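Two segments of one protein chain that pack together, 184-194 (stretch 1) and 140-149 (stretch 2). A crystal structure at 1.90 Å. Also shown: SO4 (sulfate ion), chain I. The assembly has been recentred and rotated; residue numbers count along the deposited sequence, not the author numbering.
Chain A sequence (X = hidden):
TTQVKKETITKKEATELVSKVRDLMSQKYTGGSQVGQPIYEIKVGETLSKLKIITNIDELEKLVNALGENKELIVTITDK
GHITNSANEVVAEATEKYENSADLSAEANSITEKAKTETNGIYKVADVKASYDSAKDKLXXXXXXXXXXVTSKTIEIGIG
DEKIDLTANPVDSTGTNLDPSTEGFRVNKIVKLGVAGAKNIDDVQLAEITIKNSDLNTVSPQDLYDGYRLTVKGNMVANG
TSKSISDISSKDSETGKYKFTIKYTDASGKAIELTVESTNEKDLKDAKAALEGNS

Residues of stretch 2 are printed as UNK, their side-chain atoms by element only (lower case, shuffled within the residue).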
ATOM      1  N   GLY A 184      -8.157  24.266 -39.660  1.00 39.84           N
ATOM      2  CA  GLY A 184      -7.008  23.568 -40.220  1.00 35.78           C
ATOM      3  C   GLY A 184      -6.566  22.324 -39.444  1.00 34.05           C
ATOM      4  O   GLY A 184      -5.783  21.547 -39.960  1.00 32.97           O
ATOM      5  N   PHE A 185      -7.042  22.133 -38.212  1.00 33.75           N
ATOM      6  CA  PHE A 185      -6.741  20.898 -37.453  1.00 30.99           C
ATOM      7  C   PHE A 185      -7.125  19.653 -38.265  1.00 28.98           C
ATOM      8  O   PHE A 185      -8.197  19.614 -38.842  1.00 29.76           O
ATOM      9  CB  PHE A 185      -7.514  20.889 -36.146  1.00 31.65           C
ATOM     10  CG  PHE A 185      -7.343  19.616 -35.350  1.00 31.22           C
ATOM     11  CD1 PHE A 185      -6.227  19.442 -34.545  1.00 31.20           C
ATOM     12  CD2 PHE A 185      -8.273  18.598 -35.430  1.00 30.71           C
ATOM     13  CE1 PHE A 185      -6.052  18.275 -33.815  1.00 31.28           C
ATOM     14  CE2 PHE A 185      -8.107  17.423 -34.706  1.00 30.44           C
ATOM     15  CZ  PHE A 185      -6.996  17.265 -33.891  1.00 31.43           C
ATOM     16  N   ARG A 186      -6.241  18.664 -38.319  1.00 26.88           N
ATOM     17  CA  ARG A 186      -6.530  17.377 -38.960  1.00 27.67           C
ATOM     18  C   ARG A 186      -6.130  16.280 -37.968  1.00 27.73           C
ATOM     19  O   ARG A 186      -5.105  16.414 -37.267  1.00 27.44           O
ATOM     20  CB  ARG A 186      -5.742  17.199 -40.257  1.00 27.45           C
ATOM     21  CG  ARG A 186      -6.056  18.198 -41.376  1.00 28.65           C
ATOM     22  CD  ARG A 186      -7.391  17.908 -42.046  1.00 28.19           C
ATOM     23  NE  ARG A 186      -8.540  18.458 -41.338  1.00 27.67           N
ATOM     24  CZ  ARG A 186      -9.822  18.271 -41.675  1.00 28.64           C
ATOM     25  NH1 ARG A 186     -10.155  17.558 -42.740  1.00 28.17           N
ATOM     26  NH2 ARG A 186     -10.789  18.823 -40.942  1.00 29.47           N
ATOM     27  N   VAL A 187      -6.915  15.209 -37.896  1.00 25.65           N
ATOM     28  CA  VAL A 187      -6.629  14.162 -36.886  1.00 24.59           C
ATOM     29  C   VAL A 187      -5.291  13.462 -37.109  1.00 25.20           C
ATOM     30  O   VAL A 187      -4.703  12.935 -36.149  1.00 24.56           O
ATOM     31  CB  VAL A 187      -7.758  13.125 -36.734  1.00 24.04           C
ATOM     32  CG1 VAL A 187      -9.017  13.801 -36.201  1.00 25.01           C
ATOM     33  CG2 VAL A 187      -8.023  12.363 -38.011  1.00 23.47           C
ATOM     34  N   ASN A 188      -4.799  13.413 -38.350  1.00 25.73           N
ATOM     35  CA  ASN A 188      -3.496  12.774 -38.595  1.00 26.32           C
ATOM     36  C   ASN A 188      -2.308  13.527 -37.992  1.00 25.21           C
ATOM     37  O   ASN A 188      -1.237  12.995 -37.998  1.00 26.77           O
ATOM     38  CB  ASN A 188      -3.228  12.447 -40.070  1.00 26.89           C
ATOM     39  CG  ASN A 188      -3.002  13.676 -40.936  1.00 28.43           C
ATOM     40  OD1 ASN A 188      -3.346  14.808 -40.593  1.00 29.13           O
ATOM     41  ND2 ASN A 188      -2.439  13.429 -42.100  1.00 32.63           N
ATOM     42  N   LYS A 189      -2.513  14.718 -37.472  1.00 25.16           N
ATOM     43  CA  LYS A 189      -1.479  15.419 -36.696  1.00 30.08           C
ATOM     44  C   LYS A 189      -1.417  15.013 -35.189  1.00 29.79           C
ATOM     45  O   LYS A 189      -0.501  15.431 -34.476  1.00 28.28           O
ATOM     46  CB  LYS A 189      -1.672  16.922 -36.829  1.00 32.43           C
ATOM     47  CG  LYS A 189      -1.588  17.427 -38.270  1.00 37.71           C
ATOM     48  CD  LYS A 189      -0.286  17.016 -38.963  1.00 42.90           C
ATOM     49  CE  LYS A 189      -0.066  17.776 -40.264  1.00 48.96           C
ATOM     50  NZ  LYS A 189       1.037  17.166 -41.051  1.00 51.44           N
ATOM     51  N   ILE A 190      -2.364  14.191 -34.734  1.00 27.92           N
ATOM     52  CA  ILE A 190      -2.379  13.699 -33.347  1.00 27.41           C
ATOM     53  C   ILE A 190      -1.273  12.679 -33.214  1.00 27.67           C
ATOM     54  O   ILE A 190      -1.159  11.763 -34.026  1.00 27.53           O
ATOM     55  CB  ILE A 190      -3.723  13.060 -32.960  1.00 27.54           C
ATOM     56  CG1 ILE A 190      -4.813  14.116 -32.966  1.00 26.14           C
ATOM     57  CG2 ILE A 190      -3.637  12.358 -31.585  1.00 28.83           C
ATOM     58  CD1 ILE A 190      -6.215  13.548 -32.866  1.00 26.46           C
ATOM     59  N   VAL A 191      -0.437  12.872 -32.201  1.00 28.16           N
ATOM     60  CA  VAL A 191       0.593  11.928 -31.818  1.00 28.80           C
ATOM     61  C   VAL A 191       0.135  11.168 -30.584  1.00 27.70           C
ATOM     62  O   VAL A 191       0.360   9.966 -30.488  1.00 28.35           O
ATOM     63  CB  VAL A 191       1.941  12.637 -31.570  1.00 30.19           C
ATOM     64  CG1 VAL A 191       2.951  11.700 -30.896  1.00 31.52           C
ATOM     65  CG2 VAL A 191       2.500  13.147 -32.894  1.00 31.65           C
ATOM     66  N   LYS A 192      -0.497  11.850 -29.649  1.00 25.78           N
ATOM     67  CA  LYS A 192      -1.106  11.165 -28.526  1.00 28.91           C
ATOM     68  C   LYS A 192      -2.324  11.896 -28.055  1.00 27.25           C
ATOM     69  O   LYS A 192      -2.462  13.108 -28.260  1.00 29.49           O
ATOM     70  CB  LYS A 192      -0.087  10.936 -27.397  1.00 33.44           C
ATOM     71  CG  LYS A 192       0.614  12.155 -26.873  1.00 35.02           C
ATOM     72  CD  LYS A 192       1.791  11.778 -25.954  1.00 36.43           C
ATOM     73  CE  LYS A 192       2.509  13.040 -25.513  1.00 35.93           C
ATOM     74  NZ  LYS A 192       3.618  12.849 -24.553  1.00 37.63           N
ATOM     75  N   LEU A 193      -3.252  11.142 -27.495  1.00 25.71           N
ATOM     76  CA  LEU A 193      -4.486  11.698 -27.010  1.00 25.85           C
ATOM     77  C   LEU A 193      -4.271  12.380 -25.666  1.00 29.00           C
ATOM     78  O   LEU A 193      -3.359  12.024 -24.901  1.00 27.24           O
ATOM     79  CB  LEU A 193      -5.556  10.636 -26.898  1.00 27.80           C
ATOM     80  CG  LEU A 193      -5.917   9.895 -28.178  1.00 27.03           C
ATOM     81  CD1 LEU A 193      -6.790   8.710 -27.834  1.00 28.06           C
ATOM     82  CD2 LEU A 193      -6.649  10.850 -29.113  1.00 29.09           C
ATOM     83  N   GLY A 194      -5.108  13.374 -25.394  1.00 28.15           N
ATOM     84  CA  GLY A 194      -5.108  14.016 -24.081  1.00 29.82           C
ATOM     85  C   GLY A 194      -5.583  13.035 -23.022  1.00 30.22           C
ATOM     86  O   GLY A 194      -6.298  12.063 -23.315  1.00 29.25           O
ATOM     87  N   UNK A 140      -8.195   0.252 -29.147  1.00 24.63           N
ATOM     88  CA  UNK A 140      -7.777   0.854 -30.412  1.00 23.62           C
ATOM     89  C   UNK A 140      -8.798   1.926 -30.765  1.00 23.87           C
ATOM     90  O   UNK A 140      -9.986   1.634 -31.002  1.00 23.79           O
ATOM     91  c   UNK A 140      -7.223   0.365 -32.827  1.00 25.33           C
ATOM     92  c   UNK A 140      -6.778  -1.364 -31.043  1.00 26.52           C
ATOM     93  c   UNK A 140      -7.681  -0.212 -31.499  1.00 24.89           C
ATOM     94  N   UNK A 141      -8.326   3.162 -30.820  1.00 22.58           N
ATOM     95  CA  UNK A 141      -9.149   4.304 -31.146  1.00 22.70           C
ATOM     96  C   UNK A 141      -8.841   4.757 -32.565  1.00 23.87           C
ATOM     97  O   UNK A 141      -7.678   5.030 -32.907  1.00 22.80           O
ATOM     98  c   UNK A 141      -9.376   4.894 -28.737  1.00 26.65           C
ATOM     99  c   UNK A 141      -8.840   5.736 -27.621  1.00 30.53           C
ATOM    100  c   UNK A 141      -9.691   6.662 -30.485  1.00 25.46           C
ATOM    101  c   UNK A 141      -8.916   5.399 -30.128  1.00 25.05           C
ATOM    102  N   UNK A 142      -9.877   4.851 -33.404  1.00 22.58           N
ATOM    103  CA  UNK A 142      -9.684   5.219 -34.811  1.00 22.00           C
ATOM    104  C   UNK A 142     -10.548   6.438 -35.096  1.00 23.59           C
ATOM    105  O   UNK A 142     -11.763   6.423 -34.868  1.00 22.37           O
ATOM    106  c   UNK A 142      -9.998   4.039 -35.723  1.00 22.09           C
ATOM    107  o   UNK A 142      -8.946   3.077 -35.602  1.00 23.91           O
ATOM    108  c   UNK A 142     -10.131   4.445 -37.171  1.00 22.51           C
ATOM    109  N   UNK A 143      -9.903   7.474 -35.627  1.00 22.74           N
ATOM    110  CA  UNK A 143     -10.497   8.778 -35.863  1.00 21.82           C
ATOM    111  C   UNK A 143     -10.426   9.089 -37.341  1.00 23.54           C
ATOM    112  O   UNK A 143      -9.452   8.720 -38.020  1.00 21.55           O
ATOM    113  c   UNK A 143     -10.765   9.600 -32.855  1.00 24.69           C
ATOM    114  c   UNK A 143      -9.722   9.857 -35.109  1.00 22.70           C
ATOM    115  c   UNK A 143      -9.464   9.641 -33.621  1.00 24.07           C
ATOM    116  c   UNK A 143      -8.560  10.724 -33.060  1.00 24.73           C
ATOM    117  N   UNK A 144     -11.441   9.788 -37.832  1.00 22.43           N
ATOM    118  CA  UNK A 144     -11.418  10.339 -39.173  1.00 24.82           C
ATOM    119  C   UNK A 144     -12.040  11.717 -39.153  1.00 25.08           C
ATOM    120  O   UNK A 144     -13.072  11.902 -38.511  1.00 24.78           O
ATOM    121  n   UNK A 144     -14.414   8.347 -41.791  1.00 34.80           N
ATOM    122  c   UNK A 144     -12.224   9.378 -40.025  1.00 28.25           C
ATOM    123  c   UNK A 144     -12.320   9.629 -41.484  1.00 34.15           C
ATOM    124  c   UNK A 144     -12.990   8.404 -42.131  1.00 36.87           C
ATOM    125  c   UNK A 144     -15.321   7.612 -42.415  1.00 34.63           C
ATOM    126  n   UNK A 144     -16.590   7.706 -42.014  1.00 36.15           N
ATOM    127  n   UNK A 144     -14.988   6.777 -43.407  1.00 28.37           N
ATOM    128  N   UNK A 145     -11.443  12.675 -39.858  1.00 22.42           N
ATOM    129  CA  UNK A 145     -11.998  14.024 -39.944  1.00 24.02           C
ATOM    130  C   UNK A 145     -13.410  13.929 -40.596  1.00 25.21           C
ATOM    131  O   UNK A 145     -13.624  13.121 -41.489  1.00 24.09           O
ATOM    132  c   UNK A 145     -11.142  14.965 -40.806  1.00 24.77           C
ATOM    133  o   UNK A 145      -8.774  14.794 -41.202  1.00 26.00           O
ATOM    134  c   UNK A 145      -9.680  15.065 -40.357  1.00 26.21           C
ATOM    135  o   UNK A 145      -9.440  15.489 -39.208  1.00 26.00           O
ATOM    136  N   UNK A 146     -14.365  14.697 -40.081  1.00 26.34           N
ATOM    137  CA  UNK A 146     -15.729  14.725 -40.645  1.00 29.26           C
ATOM    138  C   UNK A 146     -15.806  15.455 -41.985  1.00 28.59           C
ATOM    139  O   UNK A 146     -16.585  15.054 -42.839  1.00 28.59           O
ATOM    140  c   UNK A 146     -18.401  14.307 -36.414  1.00 36.68           C
ATOM    141  n   UNK A 146     -18.996  15.061 -35.291  1.00 39.84           N
ATOM    142  c   UNK A 146     -17.815  15.301 -37.425  1.00 34.42           C
ATOM    143  c   UNK A 146     -16.876  14.596 -38.390  1.00 31.06           C
ATOM    144  c   UNK A 146     -16.693  15.395 -39.670  1.00 31.28           C
ATOM    145  N   UNK A 147     -15.001  16.499 -42.175  1.00 26.51           N
ATOM    146  CA  UNK A 147     -15.136  17.357 -43.353  1.00 29.42           C
ATOM    147  C   UNK A 147     -13.802  17.672 -44.029  1.00 28.68           C
ATOM    148  O   UNK A 147     -12.729  17.385 -43.496  1.00 27.34           O
ATOM    149  c   UNK A 147     -17.207  18.513 -42.370  1.00 34.74           C
ATOM    150  c   UNK A 147     -15.821  18.708 -43.007  1.00 32.30           C
ATOM    151  o   UNK A 147     -14.993  19.465 -42.119  1.00 35.69           O
ATOM    152  N   UNK A 148     -13.912  18.221 -45.230  1.00 28.97           N
ATOM    153  CA  UNK A 148     -12.803  18.767 -46.014  1.00 31.08           C
ATOM    154  C   UNK A 148     -11.840  17.693 -46.478  1.00 28.99           C
ATOM    155  O   UNK A 148     -12.317  16.672 -46.956  1.00 28.84           O
ATOM    156  c   UNK A 148     -13.260  21.075 -45.050  1.00 40.25           C
ATOM    157  o   UNK A 148     -13.425  21.490 -43.886  1.00 40.92           O
ATOM    158  c   UNK A 148     -12.197  19.963 -45.283  1.00 35.33           C
ATOM    159  o   UNK A 148     -13.956  21.490 -46.045  1.00 45.08           O
ATOM    160  N   UNK A 149     -10.526  17.858 -46.347  1.00 27.03           N
ATOM    161  CA  UNK A 149      -9.624  16.811 -46.837  1.00 27.12           C
ATOM    162  C   UNK A 149      -9.452  15.793 -45.711  1.00 26.97           C
ATOM    163  O   UNK A 149      -8.691  16.033 -44.754  1.00 27.10           O
ATOM    164  c   UNK A 149      -8.265  17.387 -47.249  1.00 29.09           C
ATOM    165  c   UNK A 149      -7.304  16.282 -47.722  1.00 29.14           C
ATOM    166  o   UNK A 149      -8.473  18.341 -48.293  1.00 28.07           O
TER
HETATM  167  S   SO4 I 408       4.346  16.861 -38.871  1.00113.34           S
HETATM  168  O1  SO4 I 408       3.556  18.094 -38.628  1.00112.34           O
HETATM  169  O2  SO4 I 408       4.547  16.105 -37.615  1.00112.38           O
HETATM  170  O3  SO4 I 408       5.664  17.242 -39.438  1.00108.77           O
HETATM  171  O4  SO4 I 408       3.613  15.987 -39.818  1.00116.06           O
HETATM  172  O   HOH W   1     -13.598  17.834 -39.976  1.00 36.56           O

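Position 140 opens the stretch, within a strand, with three side-chain carbons: one on CA carrying two more. Nothing of stretch 1 lies within its reach. A carbon forked at the first atom with no oxygen is valine, Val140.

Position 141 has four carbons, forked at the first, one arm two carbons long. Its CA-to-CB bond points toward stretch 1, and the tip of the long arm lies 3.6 Å from CD1 of Leu193. This is isoleucine, Ile141, and the contact is CD1 to CD1.

At position 142 one carbon carries an oxygen and a carbon, the pattern of threonine. Thr142 is out of reach of stretch 1, and its hydroxyl is hydrogen-bonded elsewhere in the structure.

Position 143 again shows four carbons, but the fork comes at the second. It points toward stretch 1 and meets three residues there: its CB is 4.1 Å from CB of Val187, one fork tip is 3.7 Å from CD1 of Ile190, and the same tip is 4.4 Å from CD2 of Leu193. The late fork makes it leucine, Leu143, and that tip is CD1.

Three carbons, a nitrogen, then a carbon with two more nitrogens mark position 144 as arginine. Arg144 points away, and only its backbone side approaches: its CA is 4.1 Å from CG2 of Val187.

Position 145 has two carbons, the second carrying two oxygens, and is buried. One oxygen accepts a hydrogen bond from the backbone N of Val187 at 2.9 Å. This is aspartate, Asp145, and that oxygen is OD1. OD2 forms a salt bridge with NH1 of Arg186 at 3.5 Å, but it lies well out of the guanidinium plane, so the attraction is of charges alone. CB of Asp145 sits over one face of the guanidinium, 3.4 Å from NH1.

Position 146 carries four carbons in a row ending in nitrogen: lysine. The end of Lys146 leads away from stretch 1.

Position 147 has a carbon bearing one oxygen and one carbon, so it is threonine. The backbone of Thr147 matters most here, its O accepting from NH1 of Arg186 at 2.7 Å. A water accepts from Thr147 N at 2.9 Å and, weakly, from Arg186 NH2 at 3.1 Å.

Two carbons and two terminal oxygens make position 148 aspartate. Asp148 OD2 accepts from Thr147 OG1 at 3.1 Å, while its CB is 4.1 Å from Arg186 NH1.

Position 149 repeats the one-carbon, one-oxygen fork: Thr149. Its backbone O takes a second hydrogen bond from Arg186 NH1, at 2.9 Å.

The contact divides by chemistry. Alternation along the strand turns Ile141, Leu143 and Asp145 toward stretch 1, where the first two meet apolar side chains and the third meets a backbone N and a guanidinium. Arg186 NE donates to Phe185 O at 2.8 Å, which helps hold the guanidinium where NH1 can reach two carbonyls in the turn after the strand.

Stretch 2 (140-149) VITLRDKTDT
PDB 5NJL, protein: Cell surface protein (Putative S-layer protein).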